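Local coordinates for ulvan Lyase-PL25 (Pseudoalteromonas sp. PLSV, PDB 5UAM), which degrades ulvan, the main cell-wall polysaccharide of green seaweeds of the Ulvales, acting as a lyase of polysaccharide lyase family 25 with a beta-propeller fold, at residues D107-I112 with V194-T199; L155-P160 with R198-P203; D351-Q356 with E397-D402; N372-T377 with L387-S392. All coordinates share one frame; numbering follows the deposited sequence. Where two conformers were deposited one is given.

Contact 1. Residues D107-I112 with V194-T199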
# COMPACT_ATOMS: atom_id res chain seq x y z
N ASP A 107 10.36 8.22 -13.38
CA ASP A 107 11.24 7.43 -14.24
C ASP A 107 12.60 8.10 -14.41
O ASP A 107 12.84 9.23 -13.96
CB ASP A 107 10.54 7.03 -15.55
CG ASP A 107 10.38 8.16 -16.54
OD1 ASP A 107 11.17 9.13 -16.54
OD2 ASP A 107 9.44 8.06 -17.37
N ASP A 108 13.53 7.39 -15.06
CA ASP A 108 14.89 7.87 -15.23
C ASP A 108 15.00 9.09 -16.14
O ASP A 108 16.07 9.70 -16.20
CB ASP A 108 15.77 6.77 -15.79
CG ASP A 108 16.32 5.85 -14.73
OD1 ASP A 108 15.95 5.98 -13.53
OD2 ASP A 108 17.14 4.99 -15.11
N GLU A 109 13.95 9.45 -16.87
CA GLU A 109 13.94 10.70 -17.62
C GLU A 109 13.21 11.81 -16.89
O GLU A 109 13.10 12.92 -17.42
CB GLU A 109 13.37 10.50 -19.03
CG GLU A 109 14.33 9.74 -19.95
CD GLU A 109 15.70 10.44 -20.14
OE1 GLU A 109 15.79 11.69 -20.25
OE2 GLU A 109 16.71 9.70 -20.21
N GLY A 110 12.76 11.55 -15.68
CA GLY A 110 12.13 12.56 -14.86
C GLY A 110 10.64 12.68 -15.04
O GLY A 110 10.01 13.52 -14.38
N TYR A 111 10.02 11.84 -15.86
CA TYR A 111 8.58 11.88 -15.98
C TYR A 111 7.95 11.25 -14.75
O TYR A 111 8.46 10.26 -14.22
CB TYR A 111 8.11 11.16 -17.25
CG TYR A 111 8.54 11.89 -18.50
CD1 TYR A 111 7.74 12.90 -19.03
CD2 TYR A 111 9.72 11.58 -19.16
CE1 TYR A 111 8.10 13.57 -20.17
CE2 TYR A 111 10.10 12.26 -20.31
CZ TYR A 111 9.28 13.26 -20.80
OH TYR A 111 9.64 13.95 -21.95
N ILE A 112 6.85 11.83 -14.29
CA ILE A 112 6.13 11.32 -13.13
C ILE A 112 4.98 10.47 -13.65
O ILE A 112 4.17 10.93 -14.48
CB ILE A 112 5.63 12.47 -12.25
CG1 ILE A 112 6.82 13.36 -11.86
CG2 ILE A 112 4.92 11.95 -11.00
CD1 ILE A 112 6.44 14.72 -11.44
N VAL A 194 10.97 -1.71 -19.66
CA VAL A 194 12.37 -1.32 -19.82
C VAL A 194 12.54 0.00 -20.57
O VAL A 194 13.68 0.41 -20.84
CB VAL A 194 13.22 -2.44 -20.44
CG1 VAL A 194 13.12 -3.72 -19.59
CG2 VAL A 194 12.82 -2.72 -21.88
N ASP A 195 11.44 0.69 -20.91
CA ASP A 195 11.50 1.92 -21.68
C ASP A 195 10.81 3.07 -20.94
O ASP A 195 10.12 3.90 -21.53
CB ASP A 195 10.94 1.74 -23.09
CG ASP A 195 9.47 1.38 -23.10
OD1 ASP A 195 8.86 1.27 -22.01
OD2 ASP A 195 8.91 1.21 -24.22
N ASN A 196 11.04 3.13 -19.63
CA ASN A 196 10.53 4.22 -18.79
C ASN A 196 9.01 4.25 -18.74
O ASN A 196 8.39 5.30 -18.62
CB ASN A 196 11.11 5.57 -19.24
CG ASN A 196 12.62 5.62 -19.13
OD1 ASN A 196 13.19 4.95 -18.28
ND2 ASN A 196 13.26 6.36 -20.01
N GLY A 197 8.39 3.07 -18.80
CA GLY A 197 6.96 2.98 -18.60
C GLY A 197 6.13 3.27 -19.83
O GLY A 197 4.90 3.38 -19.71
N ARG A 198 6.76 3.37 -21.00
CA ARG A 198 6.03 3.65 -22.23
C ARG A 198 5.43 2.38 -22.82
O ARG A 198 4.39 2.46 -23.49
CB ARG A 198 6.95 4.36 -23.22
CG ARG A 198 7.53 5.66 -22.69
CD ARG A 198 6.45 6.70 -22.49
NE ARG A 198 6.94 7.88 -21.79
CZ ARG A 198 6.30 9.04 -21.74
NH1 ARG A 198 5.14 9.20 -22.39
NH2 ARG A 198 6.82 10.05 -21.07
N THR A 199 6.05 1.23 -22.60
CA THR A 199 5.44 -0.06 -22.94
C THR A 199 5.77 -1.06 -21.84
O THR A 199 6.83 -1.02 -21.22
CB THR A 199 5.90 -0.60 -24.29
OG1 THR A 199 7.26 -1.00 -24.20
CG2 THR A 199 5.81 0.45 -25.36
O HOH W 1 9.13 8.48 -20.11
O HOH W 2 12.88 4.60 -15.64
O HOH W 3 16.27 6.77 -19.66
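Asn-196 and Arg-198, in the loop 194-199, carry its contact with the turn that starts at Asp-107. Before them, Asp-195 opens a type I' beta turn that runs to Arg-198, and its OD1 receives the backbone N of Thr-199 on the syn lone pair. Asn-196 crosses Asp-107 at about a right angle, its CB 3.5 Å from Asp-107 OD2. Its amide reaches the turn through water on both atoms: OD1 accepts from a water that takes up Asp-108 N, and ND2 gives to another that donates to Glu-109 OE2. Gly-197 has backbone angles at which a CB would jam against the preceding carbonyl. Arg-198, bent where chi2 (-66°) places CD, brings NH2 to 3.5 Å above the plane of the Tyr-111 ring, over its centre. Guanidinium and ring stand 89° apart, a cation-pi contact in which the guanidinium points its edge at the ring face, Arg-198 CZ 4.9 Å from the Tyr-111 centroid. A water links Arg-198 NE to Asp-107 OD2, which also bonds His-113 NE2, while Asp-107 OD1 is gripped by Glu-109 N (2.8 Å) and Tyr-111 N (3.0 Å) from opposite faces of the carboxylate. An alanine at Asp-107 would probably leave those two amides, His-113 and the bridging water without their carboxylate partner. An Asx turn within a type I beta turn thus meets a neighbouring hairpin loop, joining two adjacent blades of the propeller.

Contact 2. Residues L155-P160 with R198-P203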
# COMPACT_ATOMS: atom_id res chain seq x y z
N LEU A 155 -1.72 7.11 -20.66
CA LEU A 155 -1.10 6.04 -21.44
C LEU A 155 -1.95 4.79 -21.49
O LEU A 155 -2.05 4.14 -22.52
CB LEU A 155 0.28 5.66 -20.88
CG LEU A 155 1.30 6.79 -20.80
CD1 LEU A 155 2.65 6.24 -20.36
CD2 LEU A 155 1.43 7.50 -22.15
N ASN A 156 -2.66 4.54 -20.41
CA ASN A 156 -3.34 3.31 -20.10
C ASN A 156 -2.82 2.13 -20.91
O ASN A 156 -3.53 1.59 -21.76
CB ASN A 156 -4.82 3.57 -20.35
CG ASN A 156 -5.30 4.78 -19.57
OD1 ASN A 156 -4.75 5.09 -18.51
ND2 ASN A 156 -6.31 5.49 -20.10
N ASN A 157 -1.56 1.76 -20.65
CA ASN A 157 -0.82 0.75 -21.39
C ASN A 157 -0.50 -0.47 -20.51
O ASN A 157 0.42 -1.25 -20.81
CB ASN A 157 0.48 1.34 -21.94
CG ASN A 157 1.39 1.85 -20.84
OD1 ASN A 157 0.99 1.89 -19.69
ND2 ASN A 157 2.59 2.25 -21.19
N ILE A 158 -1.25 -0.63 -19.44
CA ILE A 158 -1.21 -1.77 -18.54
C ILE A 158 -2.57 -2.45 -18.64
O ILE A 158 -3.53 -1.88 -19.16
CB ILE A 158 -0.92 -1.35 -17.09
CG1 ILE A 158 -1.95 -0.32 -16.58
CG2 ILE A 158 0.49 -0.75 -17.02
CD1 ILE A 158 -1.78 0.08 -15.16
N THR A 159 -2.65 -3.69 -18.17
CA THR A 159 -3.95 -4.36 -18.27
C THR A 159 -5.00 -3.58 -17.48
O THR A 159 -4.71 -3.07 -16.38
CB THR A 159 -3.91 -5.81 -17.81
OG1 THR A 159 -5.24 -6.34 -17.92
CG2 THR A 159 -3.41 -5.97 -16.36
N PRO A 160 -6.23 -3.47 -17.98
CA PRO A 160 -7.27 -2.82 -17.18
C PRO A 160 -7.69 -3.63 -15.98
O PRO A 160 -8.30 -3.08 -15.05
CB PRO A 160 -8.44 -2.68 -18.16
CG PRO A 160 -8.20 -3.77 -19.18
CD PRO A 160 -6.71 -3.83 -19.32
N ARG A 198 6.76 3.37 -21.00
CA ARG A 198 6.03 3.65 -22.23
C ARG A 198 5.43 2.38 -22.82
O ARG A 198 4.39 2.46 -23.49
CB ARG A 198 6.95 4.36 -23.22
CG ARG A 198 7.53 5.66 -22.69
CD ARG A 198 6.45 6.70 -22.49
NE ARG A 198 6.94 7.88 -21.79
CZ ARG A 198 6.30 9.04 -21.74
NH1 ARG A 198 5.14 9.20 -22.39
NH2 ARG A 198 6.82 10.05 -21.07
N THR A 199 6.05 1.23 -22.60
CA THR A 199 5.44 -0.06 -22.94
C THR A 199 5.77 -1.06 -21.84
O THR A 199 6.83 -1.02 -21.22
CB THR A 199 5.90 -0.60 -24.29
OG1 THR A 199 7.26 -1.00 -24.20
CG2 THR A 199 5.81 0.45 -25.36
N PHE A 200 4.82 -1.97 -21.61
CA PHE A 200 4.95 -3.00 -20.60
C PHE A 200 4.80 -4.36 -21.25
O PHE A 200 4.00 -4.53 -22.16
CB PHE A 200 3.87 -2.86 -19.53
CG PHE A 200 4.15 -1.81 -18.50
CD1 PHE A 200 3.79 -0.49 -18.73
CD2 PHE A 200 4.79 -2.12 -17.33
CE1 PHE A 200 4.05 0.49 -17.77
CE2 PHE A 200 5.07 -1.16 -16.38
CZ PHE A 200 4.70 0.15 -16.60
N ALA A 201 5.60 -5.30 -20.77
CA ALA A 201 5.46 -6.69 -21.16
C ALA A 201 4.21 -7.31 -20.52
O ALA A 201 3.62 -6.77 -19.58
CB ALA A 201 6.71 -7.49 -20.78
N SER A 202 3.85 -8.49 -21.02
CA SER A 202 2.66 -9.16 -20.52
C SER A 202 2.83 -9.52 -19.04
O SER A 202 3.95 -9.76 -18.57
CB SER A 202 2.38 -10.43 -21.32
OG SER A 202 2.01 -10.09 -22.65
N PRO A 203 1.73 -9.58 -18.29
CA PRO A 203 1.83 -9.93 -16.87
C PRO A 203 2.48 -11.28 -16.64
O PRO A 203 2.27 -12.25 -17.37
CB PRO A 203 0.37 -9.93 -16.42
CG PRO A 203 -0.32 -8.99 -17.35
CD PRO A 203 0.36 -9.19 -18.67
O HOH W 4 2.35 -1.54 -22.88
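Asn-157 and Phe-200 lead the contact between a loop running from one propeller blade to the next and the hairpin loop that precedes strand 204-211 of that next blade; the touching parts run parallel, 5° apart end to end. Asn-157 holds CG between its backbone N and carbonyl carbon, the crowded position (chi1 60°), and ND2 gives a weak hydrogen bond to Arg-198 O (2.9 Å). The same ND2 also donates to Gly-197 O, while OD1 accepts from His-140 ND1, so partners on both branches fix the rotation of the amide. That amide stands nearly upright to the Phe-200 ring, planes 85° apart, with OD1 3.8 Å from Phe-200 CD1. Ile-158 lies beside Phe-200 and points the same way. Its CG2, anti to the carbonyl carbon, rests 3.7 Å above the Phe-200 plane and is offset toward the rim, 4.0 Å from the centroid, a CH-pi contact. Strand 188-193 adds Gln-191, which touches both Ile-158 and Phe-200. Farther along, Thr-159 CG2 meets Pro-203 CG loosely at 4.4 Å, and the side chain of Thr-159 lies about 9 Å from that of Arg-180, which probably binds substrate. Between the two backbones sits one water, which donates to Asn-157 O (2.8 Å) and accepts from Phe-200 N (2.8 Å).

Contact 3. Residues D351-Q356 with E397-D402; sequences DKVIPQ and EHFVED
Val-353 meets Phe-399 obliquely, with a methyl group over the ring. Its CG1 is anti to the backbone N (chi1 174°) and stands 3.9 Å above the plane of the Phe-399 ring, offset toward the rim. The distance from CG1 to the ring centroid is 4.1 Å, which meets the geometry of a CH-pi contact. The other branch, CG2, comes within 4.1 Å of Phe-399 CE1, so both methyls touch the ring. Backbone also takes part, since Val-353 O lies 3.4 Å from Phe-399 CB. Beyond the pair, the Phe-399 ring meets that of Tyr-375 with planes at about 80°, tying it into the core of its own blade.

Asp-351 and Glu-397 present a different orientation: their side chains run side by side, pointing the same way, with carboxylate planes turned 60° apart. Contact is made by Asp-351 OD2, which lies 3.7 Å from Glu-397 CA, whereas the charged ends keep a separation of 5.5 Å between Asp-351 OD2 and Glu-397 OE2. Like charges at that spacing would be expected to repel mildly, on the more exposed side of the contact. Polar backbone groups are bridged by water. One water lies 2.8 Å from Val-353 O and accepts from Phe-399 N (2.9 Å), and it lies in the plane of the Phe-399 ring at its edge. Another lies close to both Lys-352 O and Glu-397 O. This is a seam between neighbouring blades of a beta-propeller, where the chain leaving the outermost strand 347-352 packs on the turn that leads into strand 400-408, the outermost of the next blade.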
# COMPACT_ATOMS: atom_id res chain seq x y z
N ASP A 351 4.31 -10.06 18.17
CA ASP A 351 3.76 -9.22 19.23
C ASP A 351 3.17 -7.94 18.66
O ASP A 351 3.64 -7.40 17.66
CB ASP A 351 4.86 -8.88 20.23
CG ASP A 351 5.50 -10.12 20.84
OD1 ASP A 351 4.81 -10.82 21.60
OD2 ASP A 351 6.69 -10.40 20.53
N LYS A 352 2.10 -7.46 19.31
CA LYS A 352 1.49 -6.20 18.93
C LYS A 352 2.47 -5.06 19.15
O LYS A 352 3.21 -5.03 20.14
CB LYS A 352 0.25 -5.93 19.79
CG LYS A 352 -0.94 -6.84 19.54
CD LYS A 352 -2.08 -6.51 20.51
CE LYS A 352 -3.28 -7.39 20.29
NZ LYS A 352 -4.31 -7.11 21.33
N VAL A 353 2.47 -4.11 18.21
CA VAL A 353 3.28 -2.91 18.37
C VAL A 353 2.79 -2.09 19.56
O VAL A 353 3.58 -1.72 20.43
CB VAL A 353 3.25 -2.08 17.06
CG1 VAL A 353 3.97 -0.75 17.27
CG2 VAL A 353 3.90 -2.86 15.89
N ILE A 354 1.49 -1.81 19.61
CA ILE A 354 0.90 -1.06 20.71
C ILE A 354 0.43 -2.07 21.75
O ILE A 354 -0.52 -2.82 21.49
CB ILE A 354 -0.25 -0.17 20.23
CG1 ILE A 354 0.26 0.77 19.13
CG2 ILE A 354 -0.81 0.60 21.42
CD1 ILE A 354 -0.82 1.65 18.47
N PRO A 355 1.05 -2.12 22.93
CA PRO A 355 0.70 -3.17 23.90
C PRO A 355 -0.75 -3.06 24.35
O PRO A 355 -1.27 -1.97 24.60
CB PRO A 355 1.66 -2.91 25.07
CG PRO A 355 2.62 -1.89 24.64
CD PRO A 355 2.06 -1.18 23.45
N GLN A 356 -1.41 -4.22 24.43
CA GLN A 356 -2.77 -4.34 24.96
C GLN A 356 -3.81 -3.53 24.20
O GLN A 356 -4.92 -3.31 24.69
CB GLN A 356 -2.82 -4.00 26.46
CG GLN A 356 -2.13 -5.02 27.36
CD GLN A 356 -0.63 -4.79 27.48
OE1 GLN A 356 -0.18 -3.67 27.75
NE2 GLN A 356 0.16 -5.84 27.27
N GLU A 397 9.85 -7.10 20.23
CA GLU A 397 9.06 -7.71 21.30
C GLU A 397 8.30 -6.65 22.09
O GLU A 397 7.16 -6.87 22.50
CB GLU A 397 9.96 -8.51 22.23
CG GLU A 397 10.54 -9.75 21.59
CD GLU A 397 11.18 -10.69 22.59
OE1 GLU A 397 11.10 -10.41 23.81
OE2 GLU A 397 11.75 -11.71 22.15
N HIS A 398 8.92 -5.49 22.31
CA HIS A 398 8.28 -4.39 23.03
C HIS A 398 8.57 -3.08 22.32
O HIS A 398 9.71 -2.82 21.93
CB HIS A 398 8.80 -4.25 24.46
CG HIS A 398 8.64 -5.48 25.28
ND1 HIS A 398 9.60 -6.47 25.34
CD2 HIS A 398 7.63 -5.89 26.09
CE1 HIS A 398 9.19 -7.42 26.16
NE2 HIS A 398 8.00 -7.10 26.62
N PHE A 399 7.54 -2.25 22.18
CA PHE A 399 7.66 -0.90 21.65
C PHE A 399 7.17 0.10 22.70
O PHE A 399 6.28 -0.20 23.49
CB PHE A 399 6.80 -0.72 20.40
CG PHE A 399 7.27 -1.49 19.20
CD1 PHE A 399 6.98 -2.84 19.07
CD2 PHE A 399 8.01 -0.87 18.21
CE1 PHE A 399 7.42 -3.56 17.96
CE2 PHE A 399 8.46 -1.57 17.10
CZ PHE A 399 8.16 -2.92 16.98
N VAL A 400 7.80 1.27 22.70
CA VAL A 400 7.46 2.38 23.58
C VAL A 400 7.12 3.58 22.72
O VAL A 400 7.82 3.86 21.74
CB VAL A 400 8.65 2.72 24.50
CG1 VAL A 400 8.35 3.98 25.30
CG2 VAL A 400 8.92 1.57 25.44
N GLU A 401 6.07 4.30 23.09
CA GLU A 401 5.66 5.46 22.30
C GLU A 401 6.61 6.63 22.56
O GLU A 401 6.99 6.91 23.70
CB GLU A 401 4.23 5.85 22.67
CG GLU A 401 3.61 6.90 21.74
CD GLU A 401 2.14 7.16 22.05
OE1 GLU A 401 1.77 7.16 23.24
OE2 GLU A 401 1.36 7.40 21.09
N ASP A 402 7.02 7.29 21.48
CA ASP A 402 7.83 8.50 21.54
C ASP A 402 6.98 9.68 21.04
O ASP A 402 5.88 9.88 21.57
CB ASP A 402 9.15 8.27 20.81
CG ASP A 402 10.16 9.39 21.07
OD1 ASP A 402 9.96 10.15 22.03
OD2 ASP A 402 11.14 9.50 20.31
O HOH W 5 4.40 -5.83 22.34
O HOH W 6 4.87 -3.28 22.36

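Contact 4. Residues N372-T377 with L387-S392; sequences NIRYLT and LSWWQS
Tyr-375 and Trp-390 form a hydrogen-bonded pair at the middle of an antiparallel beta hairpin within one propeller blade, Tyr-375 N reaching Trp-390 O at 2.8 Å and Trp-390 N returning the bond to Tyr-375 O. Tight packing lies on the face that carries Leu-376 and Trp-389. The indole is sandwiched: Leu-376 CD1 sits 3.8 Å above one face, a CH-pi contact with the five-membered ring, and Arg-374, modelled in two conformers, in one of them lays its guanidinium flat on the opposite face, planes 12° apart. In that conformer Arg-374 NH2 stands 3.2 Å above the Trp-389 ring plane and also salt-bridges Glu-446. An alanine at Trp-389 would probably open a gap between Leu-376 and Arg-374 and leave the guanidinium, still held by Glu-446, without the flat surface it stacks on. Toward Asn-372, just before the strand, the contact turns polar and partly exposed at Arg-374, Gln-391 and Asn-372. There Gln-391, bent where chi2 (86°) places CD, crosses the Arg-374 chain obliquely. Gln-391 NE2 donates to Ser-392 O (3.0 Å) and, across the contact, to Asn-372 OD1 (2.8 Å), which it meets from above the carbonyl plane of Asn-372.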
# COMPACT_ATOMS: atom_id res chain seq x y z
N ASN A 372 16.52 -2.69 16.28
CA ASN A 372 16.08 -1.30 16.35
C ASN A 372 15.03 -1.07 15.27
O ASN A 372 15.35 -0.97 14.08
CB ASN A 372 17.27 -0.36 16.16
CG ASN A 372 16.88 1.11 16.22
OD1 ASN A 372 15.76 1.49 15.87
ND2 ASN A 372 17.81 1.95 16.66
N ILE A 373 13.76 -1.00 15.69
CA ILE A 373 12.63 -0.82 14.79
C ILE A 373 11.79 0.35 15.27
O ILE A 373 11.50 0.46 16.46
CB ILE A 373 11.78 -2.10 14.78
CG1 ILE A 373 12.64 -3.31 14.38
CG2 ILE A 373 10.58 -1.94 13.88
CD1 ILE A 373 12.40 -4.50 15.26
N ARG A 374 11.39 1.23 14.35
CA ARG A 374 10.53 2.37 14.65
C ARG A 374 9.31 2.31 13.74
O ARG A 374 9.46 2.26 12.52
CB ARG A 374 11.21 3.70 14.34
CG ARG A 374 12.34 4.14 15.22
CD ARG A 374 12.95 5.40 14.60
NE ARG A 374 12.24 6.62 14.96
CZ ARG A 374 12.18 7.72 14.20
NH1 ARG A 374 12.75 7.77 13.01
NH2 ARG A 374 11.53 8.77 14.65
N TYR A 375 8.12 2.34 14.33
CA TYR A 375 6.89 2.48 13.57
C TYR A 375 6.38 3.90 13.67
O TYR A 375 6.46 4.52 14.74
CB TYR A 375 5.78 1.59 14.13
CG TYR A 375 5.78 0.17 13.63
CD1 TYR A 375 6.63 -0.78 14.16
CD2 TYR A 375 4.93 -0.21 12.60
CE1 TYR A 375 6.64 -2.07 13.69
CE2 TYR A 375 4.91 -1.51 12.13
CZ TYR A 375 5.77 -2.44 12.66
OH TYR A 375 5.75 -3.73 12.18
N LEU A 376 5.85 4.41 12.58
CA LEU A 376 4.97 5.57 12.62
C LEU A 376 3.57 4.99 12.41
O LEU A 376 3.25 4.48 11.33
CB LEU A 376 5.38 6.60 11.57
CG LEU A 376 4.62 7.92 11.60
CD1 LEU A 376 4.61 8.53 12.99
CD2 LEU A 376 5.25 8.92 10.63
N THR A 377 2.78 4.99 13.48
CA THR A 377 1.54 4.23 13.51
C THR A 377 0.38 5.12 13.91
O THR A 377 0.52 6.03 14.73
CB THR A 377 1.68 3.00 14.42
OG1 THR A 377 0.40 2.40 14.67
CG2 THR A 377 2.28 3.37 15.70
N LEU A 387 -1.25 9.89 15.47
CA LEU A 387 -0.16 9.37 14.65
C LEU A 387 1.12 9.61 15.43
O LEU A 387 1.49 10.77 15.69
CB LEU A 387 -0.10 10.07 13.28
CG LEU A 387 0.99 9.56 12.33
CD1 LEU A 387 0.70 8.14 11.92
CD2 LEU A 387 1.05 10.41 11.10
N SER A 388 1.78 8.53 15.86
CA SER A 388 2.93 8.69 16.74
C SER A 388 3.99 7.63 16.43
O SER A 388 3.70 6.60 15.82
CB SER A 388 2.53 8.63 18.20
OG SER A 388 1.94 7.38 18.51
N TRP A 389 5.21 7.93 16.85
CA TRP A 389 6.33 7.02 16.69
C TRP A 389 6.38 6.04 17.86
O TRP A 389 6.21 6.42 19.02
CB TRP A 389 7.64 7.82 16.69
CG TRP A 389 7.87 8.62 15.43
CD1 TRP A 389 7.65 9.95 15.26
CD2 TRP A 389 8.36 8.13 14.18
NE1 TRP A 389 7.97 10.32 13.97
CE2 TRP A 389 8.43 9.22 13.29
CE3 TRP A 389 8.78 6.88 13.73
CZ2 TRP A 389 8.89 9.10 11.98
CZ3 TRP A 389 9.24 6.76 12.42
CH2 TRP A 389 9.29 7.86 11.57
N TRP A 390 6.61 4.77 17.54
CA TRP A 390 6.79 3.71 18.52
C TRP A 390 8.12 3.02 18.26
O TRP A 390 8.38 2.59 17.13
CB TRP A 390 5.64 2.70 18.43
CG TRP A 390 4.35 3.30 18.90
CD1 TRP A 390 3.59 4.22 18.25
CD2 TRP A 390 3.67 3.01 20.12
NE1 TRP A 390 2.49 4.53 18.99
CE2 TRP A 390 2.50 3.81 20.15
CE3 TRP A 390 3.93 2.16 21.20
CZ2 TRP A 390 1.61 3.78 21.21
CZ3 TRP A 390 3.05 2.15 22.26
CH2 TRP A 390 1.90 2.95 22.26
N GLN A 391 8.95 2.91 19.29
CA GLN A 391 10.33 2.47 19.16
C GLN A 391 10.55 1.18 19.94
O GLN A 391 10.19 1.08 21.11
CB GLN A 391 11.28 3.54 19.69
CG GLN A 391 12.74 3.10 19.81
CD GLN A 391 13.51 3.27 18.52
OE1 GLN A 391 13.67 4.38 18.03
NE2 GLN A 391 14.00 2.17 17.97
N SER A 392 11.20 0.21 19.30
CA SER A 392 11.68 -0.99 19.96
C SER A 392 13.19 -1.03 19.86
O SER A 392 13.77 -0.65 18.84
CB SER A 392 11.11 -2.25 19.30
OG SER A 392 11.68 -3.42 19.87

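How the contacts relate
From the N terminus, contact 1 opens in the turn after strand 103-106, and contact 2 opens at 155-160, inside the loop that contact 1 will close. Both end on one stretch: contact 1 closes at 194-199 and contact 2 just beyond, at 198-203, so the two loops overlap, sharing Arg-198 and Thr-199. Together they join one blade, and the chain leaving it, to the next. After both have closed, contact 3 opens at 351-356 and closes at 397-402, with the hairpin of contact 4 nested within its loop. Strands 384-392 and 400-408 are sheet neighbours, linking contacts 3 and 4. Contacts 1 and 3 lie on opposite sides of the propeller, centres about 41 Å apart.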